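Local coordinates for protein Alp7A (Bacillus subtilis, PDB 5EC0) that probably forms nucleotide-dependent actin-like filaments that help segregate a plasmid in Bacillus subtilis, at residues 184-187 / 188-191; 230-233 / 234-237. All coordinates share one frame; numbering follows the deposited sequence.

Contact 1: 184-187 / 188-191; sequences ARWA and IKKN
Lys189 lays its bent chain across one face of the Trp186 indole. Both lie on the short helix 185-189, packed against the five-stranded sheet and helix 364-386 of this actin-like fold. The contact is an i to i+3 pairing along one turn. Lys189 CE sits over the six-membered ring, 3.9 Å from its centroid and 24° off the normal, a CH-pi contact. The bend at chi3 (68°) brings CE over the ring, and the bend at chi4 then turns NZ. On the same face, nearer the rim, lies Arg185 NH1. Arg185 NH1 and Lys189 NZ are 4.3 Å apart, yet both donate to the carbonyl of Leu227, which probably eases their repulsion. Glu182 forms a salt bridge with Arg185 NE. An alanine in place of Trp186 would probably strip Lys189 CD and CE of their flat support and let the lysine chain swing. The other side of the helix is tighter. Buried Ile188, Ala184 and Ala187 pack against Phe210, Leu325, Phe327 and helix 364-386. The Trp186 and Lys189 side is partly exposed. Lys189 N donates to Arg185 O at 2.9 Å. Lys190 is the first residue to leave helical angles, but its N still reaches Trp186 O at 3.0 Å. The Lys190 chain then bends away to Asp196 and Leu194, after its CG has met the indole edge 4.1 Å from Trp186 CE3.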
ATOM      1  N   ALA A 184       9.291  -6.106  -0.906  1.00 23.19           N
ATOM      2  CA  ALA A 184       9.726  -5.169   0.110  1.00 23.96           C
ATOM      3  C   ALA A 184      11.157  -5.434   0.564  1.00 25.32           C
ATOM      4  O   ALA A 184      11.788  -4.562   1.156  1.00 25.72           O
ATOM      5  CB  ALA A 184       8.783  -5.209   1.309  1.00 18.93           C
ATOM      6  N   ARG A 185      11.669  -6.629   0.294  1.00 22.36           N
ATOM      7  CA  ARG A 185      13.006  -6.954   0.762  1.00 25.54           C
ATOM      8  C   ARG A 185      14.002  -6.032   0.074  1.00 24.76           C
ATOM      9  O   ARG A 185      15.064  -5.784   0.614  1.00 25.58           O
ATOM     10  CB  ARG A 185      13.352  -8.442   0.536  1.00 25.25           C
ATOM     11  CG  ARG A 185      13.595  -8.829  -0.927  1.00 25.76           C
ATOM     12  CD  ARG A 185      13.523 -10.335  -1.182  1.00 21.93           C
ATOM     13  NE  ARG A 185      13.619 -10.592  -2.618  1.00 28.58           N
ATOM     14  CZ  ARG A 185      14.746 -10.823  -3.298  1.00 29.62           C
ATOM     15  NH1 ARG A 185      15.924 -10.870  -2.685  1.00 28.04           N
ATOM     16  NH2 ARG A 185      14.687 -11.019  -4.609  1.00 25.21           N
ATOM     17  N   TRP A 186      13.648  -5.479  -1.086  1.00 20.23           N
ATOM     18  CA  TRP A 186      14.590  -4.602  -1.771  1.00 22.70           C
ATOM     19  C   TRP A 186      14.743  -3.265  -1.046  1.00 28.13           C
ATOM     20  O   TRP A 186      15.798  -2.632  -1.142  1.00 25.50           O
ATOM     21  CB  TRP A 186      14.183  -4.400  -3.234  1.00 25.09           C
ATOM     22  CG  TRP A 186      14.484  -5.641  -4.005  1.00 27.22           C
ATOM     23  CD1 TRP A 186      13.586  -6.577  -4.446  1.00 21.13           C
ATOM     24  CD2 TRP A 186      15.792  -6.142  -4.363  1.00 21.89           C
ATOM     25  NE1 TRP A 186      14.245  -7.604  -5.072  1.00 21.01           N
ATOM     26  CE2 TRP A 186      15.594  -7.359  -5.041  1.00 24.13           C
ATOM     27  CE3 TRP A 186      17.098  -5.654  -4.183  1.00 24.20           C
ATOM     28  CZ2 TRP A 186      16.666  -8.115  -5.557  1.00 24.18           C
ATOM     29  CZ3 TRP A 186      18.164  -6.400  -4.696  1.00 25.74           C
ATOM     30  CH2 TRP A 186      17.940  -7.621  -5.376  1.00 23.83           C
ATOM     31  N   ALA A 187      13.725  -2.860  -0.286  1.00 18.03           N
ATOM     32  CA  ALA A 187      13.818  -1.614   0.478  1.00 29.85           C
ATOM     33  C   ALA A 187      14.701  -1.801   1.716  1.00 26.21           C
ATOM     34  O   ALA A 187      15.208  -0.838   2.265  1.00 27.44           O
ATOM     35  CB  ALA A 187      12.417  -1.109   0.883  1.00 23.09           C
ATOM     36  N   ILE A 188      14.889  -3.050   2.133  1.00 24.41           N
ATOM     37  CA  ILE A 188      15.833  -3.385   3.203  1.00 21.88           C
ATOM     38  C   ILE A 188      17.268  -3.605   2.656  1.00 30.61           C
ATOM     39  O   ILE A 188      18.269  -3.240   3.290  1.00 31.13           O
ATOM     40  CB  ILE A 188      15.378  -4.666   3.956  1.00 29.56           C
ATOM     41  CG1 ILE A 188      13.924  -4.535   4.459  1.00 24.20           C
ATOM     42  CG2 ILE A 188      16.376  -5.037   5.075  1.00 23.60           C
ATOM     43  CD1 ILE A 188      13.688  -3.355   5.429  1.00 20.70           C
ATOM     44  N   LYS A 189      17.363  -4.208   1.477  1.00 23.98           N
ATOM     45  CA  LYS A 189      18.658  -4.579   0.913  1.00 29.24           C
ATOM     46  C   LYS A 189      19.428  -3.365   0.403  1.00 28.64           C
ATOM     47  O   LYS A 189      20.637  -3.246   0.621  1.00 30.74           O
ATOM     48  CB  LYS A 189      18.481  -5.589  -0.224  1.00 25.02           C
ATOM     49  CG  LYS A 189      17.778  -6.899   0.189  1.00 25.06           C
ATOM     50  CD  LYS A 189      17.427  -7.767  -1.031  1.00 22.67           C
ATOM     51  CE  LYS A 189      18.663  -8.325  -1.729  1.00 23.32           C
ATOM     52  NZ  LYS A 189      19.435  -9.287  -0.857  1.00 31.67           N
ATOM     53  N   LYS A 190      18.711  -2.476  -0.275  1.00 25.48           N
ATOM     54  CA  LYS A 190      19.297  -1.318  -0.948  1.00 30.19           C
ATOM     55  C   LYS A 190      18.608  -0.003  -0.578  1.00 27.79           C
ATOM     56  O   LYS A 190      17.424   0.001  -0.218  1.00 21.30           O
ATOM     57  CB  LYS A 190      19.203  -1.504  -2.465  1.00 38.29           C
ATOM     58  CG  LYS A 190      19.807  -2.794  -2.996  1.00 38.30           C
ATOM     59  CD  LYS A 190      21.292  -2.661  -3.161  1.00 46.19           C
ATOM     60  CE  LYS A 190      21.786  -3.373  -4.418  1.00 48.86           C
ATOM     61  NZ  LYS A 190      23.213  -3.034  -4.651  1.00 51.00           N
ATOM     62  N   ASN A 191      19.333   1.109  -0.690  1.00 25.86           N
ATOM     63  CA  ASN A 191      18.697   2.423  -0.677  1.00 27.00           C
ATOM     64  C   ASN A 191      18.384   2.858  -2.121  1.00 27.17           C
ATOM     65  O   ASN A 191      18.672   2.132  -3.070  1.00 24.13           O
ATOM     66  CB  ASN A 191      19.574   3.453   0.044  1.00 23.64           C
ATOM     67  CG  ASN A 191      20.926   3.663  -0.631  1.00 24.85           C
ATOM     68  OD1 ASN A 191      21.137   3.290  -1.779  1.00 30.19           O
ATOM     69  ND2 ASN A 191      21.845   4.271   0.094  1.00 26.13           N
TER

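Contact 2: 230-233 / 234-237; sequences PKSR and DSFV
Ser235 OG binds a water at 2.7 Å, and the same water accepts from Lys231 N at 2.9 Å. The bridge spans a short 3-10 turn that leads into the edge strand 236-239 of the five-stranded sheet. Ser235 OG stands beside its own backbone N (chi1 -55°), and this turns the hydroxyl toward the water. Two backbone bonds make the turn. Ser235 N donates to Ser232 O at 3.0 Å, and Phe236 N donates to Arg233 O at 3.3 Å. A weak bond from Asp234 N to Ser232 OG, 3.3 Å long, adds the side-chain link of an ST turn. Ser232 and Asp234 are on the exposed side. Arg233 sends its extended chain away to the carbonyl of Leu137, while Lys135 NZ bonds Arg233 O and Phe236 O. Beneath the turn, Phe236 is buried. Its ring meets Phe140 edge to face and touches Val221 of strand 218-223. Phe236 CG is anti to the carbonyl carbon (chi1 -62°), and the ring reaches back under the turn to Pro230. The two side chains cross at about a right angle. Ser232 O and Arg233 O lie at the ring edge. Pro230 meets the ring obliquely, with its CG 3.3 Å from Phe236 CZ.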
ATOM      1  N   PRO A 230      12.764 -16.158  -2.161  1.00 35.38           N
ATOM      2  CA  PRO A 230      12.123 -17.350  -1.591  1.00 34.48           C
ATOM      3  C   PRO A 230      12.480 -18.578  -2.409  1.00 37.04           C
ATOM      4  O   PRO A 230      12.636 -18.454  -3.620  1.00 40.54           O
ATOM      5  CB  PRO A 230      10.626 -17.032  -1.689  1.00 31.58           C
ATOM      6  CG  PRO A 230      10.568 -15.529  -1.750  1.00 29.95           C
ATOM      7  CD  PRO A 230      11.792 -15.099  -2.485  1.00 32.43           C
ATOM      8  N   LYS A 231      12.614 -19.732  -1.764  1.00 42.04           N
ATOM      9  CA  LYS A 231      13.035 -20.952  -2.462  1.00 45.99           C
ATOM     10  C   LYS A 231      11.918 -21.545  -3.316  1.00 49.72           C
ATOM     11  O   LYS A 231      12.160 -22.019  -4.427  1.00 54.35           O
ATOM     12  CB  LYS A 231      13.535 -21.998  -1.463  1.00 44.04           C
ATOM     13  CG  LYS A 231      14.815 -21.619  -0.723  1.00 47.15           C
ATOM     14  CD  LYS A 231      16.057 -21.932  -1.555  1.00 50.85           C
ATOM     15  CE  LYS A 231      17.363 -21.606  -0.806  1.00 46.82           C
ATOM     16  NZ  LYS A 231      17.751 -22.611   0.245  1.00 43.14           N
ATOM     17  N   SER A 232      10.698 -21.534  -2.792  1.00 48.32           N
ATOM     18  CA  SER A 232       9.552 -22.065  -3.528  1.00 39.72           C
ATOM     19  C   SER A 232       8.229 -21.409  -3.131  1.00 45.35           C
ATOM     20  O   SER A 232       8.168 -20.525  -2.276  1.00 46.00           O
ATOM     21  CB  SER A 232       9.431 -23.569  -3.318  1.00 42.40           C
ATOM     22  OG  SER A 232       8.964 -23.853  -2.009  1.00 44.36           O
ATOM     23  N   ARG A 233       7.168 -21.893  -3.750  1.00 44.26           N
ATOM     24  CA  ARG A 233       5.817 -21.431  -3.504  1.00 45.33           C
ATOM     25  C   ARG A 233       5.383 -21.568  -2.041  1.00 48.18           C
ATOM     26  O   ARG A 233       4.557 -20.789  -1.547  1.00 37.93           O
ATOM     27  CB  ARG A 233       4.869 -22.204  -4.413  1.00 41.77           C
ATOM     28  CG  ARG A 233       3.438 -22.094  -4.035  1.00 47.00           C
ATOM     29  CD  ARG A 233       2.622 -23.059  -4.832  1.00 54.13           C
ATOM     30  NE  ARG A 233       1.279 -22.546  -5.049  1.00 52.42           N
ATOM     31  CZ  ARG A 233       0.939 -21.799  -6.088  1.00 50.69           C
ATOM     32  NH1 ARG A 233       1.847 -21.485  -7.008  1.00 48.44           N
ATOM     33  NH2 ARG A 233      -0.309 -21.378  -6.206  1.00 56.85           N
ATOM     34  N   ASP A 234       5.957 -22.543  -1.344  1.00 48.60           N
ATOM     35  CA  ASP A 234       5.626 -22.777   0.061  1.00 47.71           C
ATOM     36  C   ASP A 234       6.151 -21.674   0.975  1.00 45.68           C
ATOM     37  O   ASP A 234       5.752 -21.590   2.141  1.00 41.31           O
ATOM     38  CB  ASP A 234       6.180 -24.125   0.526  1.00 56.48           C
ATOM     39  CG  ASP A 234       5.421 -25.297  -0.055  1.00 64.17           C
ATOM     40  OD1 ASP A 234       4.169 -25.293   0.030  1.00 64.09           O
ATOM     41  OD2 ASP A 234       6.079 -26.218  -0.589  1.00 65.93           O
ATOM     42  N   SER A 235       7.038 -20.834   0.444  1.00 36.55           N
ATOM     43  CA  SER A 235       7.642 -19.759   1.229  1.00 42.57           C
ATOM     44  C   SER A 235       6.777 -18.501   1.251  1.00 41.47           C
ATOM     45  O   SER A 235       7.160 -17.493   1.849  1.00 31.28           O
ATOM     46  CB  SER A 235       9.029 -19.414   0.684  1.00 42.20           C
ATOM     47  OG  SER A 235       9.856 -20.564   0.627  1.00 37.99           O
ATOM     48  N   PHE A 236       5.621 -18.576   0.590  1.00 33.36           N
ATOM     49  CA  PHE A 236       4.678 -17.462   0.492  1.00 33.89           C
ATOM     50  C   PHE A 236       3.368 -17.852   1.148  1.00 35.40           C
ATOM     51  O   PHE A 236       2.711 -18.782   0.680  1.00 43.29           O
ATOM     52  CB  PHE A 236       4.368 -17.087  -0.970  1.00 32.40           C
ATOM     53  CG  PHE A 236       5.546 -16.624  -1.783  1.00 31.76           C
ATOM     54  CD1 PHE A 236       6.368 -17.544  -2.431  1.00 36.30           C
ATOM     55  CD2 PHE A 236       5.771 -15.270  -1.985  1.00 30.32           C
ATOM     56  CE1 PHE A 236       7.425 -17.118  -3.218  1.00 32.57           C
ATOM     57  CE2 PHE A 236       6.829 -14.825  -2.766  1.00 30.02           C
ATOM     58  CZ  PHE A 236       7.660 -15.754  -3.388  1.00 31.12           C
ATOM     59  N   VAL A 237       2.946 -17.144   2.193  1.00 35.55           N
ATOM     60  CA  VAL A 237       1.685 -17.497   2.840  1.00 33.15           C
ATOM     61  C   VAL A 237       0.845 -16.261   3.162  1.00 40.73           C
ATOM     62  O   VAL A 237       1.372 -15.247   3.604  1.00 36.91           O
ATOM     63  CB  VAL A 237       1.932 -18.318   4.126  1.00 36.36           C
ATOM     64  CG1 VAL A 237       0.643 -18.494   4.916  1.00 35.03           C
ATOM     65  CG2 VAL A 237       2.547 -19.690   3.790  1.00 35.82           C
TER
HETATM   66  O   HOH W   1      12.348 -19.761   1.109  0.88 27.07           O

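Both contacts are local turns, and they follow in series along the chain without nesting or crossing. The chain leaves strand 166-179 of the other sheet and enters helix 185-189, where contact 1 closes a helical turn. It then runs through a loop to the antiparallel strands 207-213 and 218-223 of the five-stranded sheet. Contact 2 ends the next loop and starts edge strand 236-239. Their centres are 19 Å apart and their nearest atoms about 5 Å, without touching. Leu227 and Pro229, in the loop before contact 2, reach Arg185 of contact 1. Glu182, just before contact 1, touches Pro230 and Phe236 of contact 2.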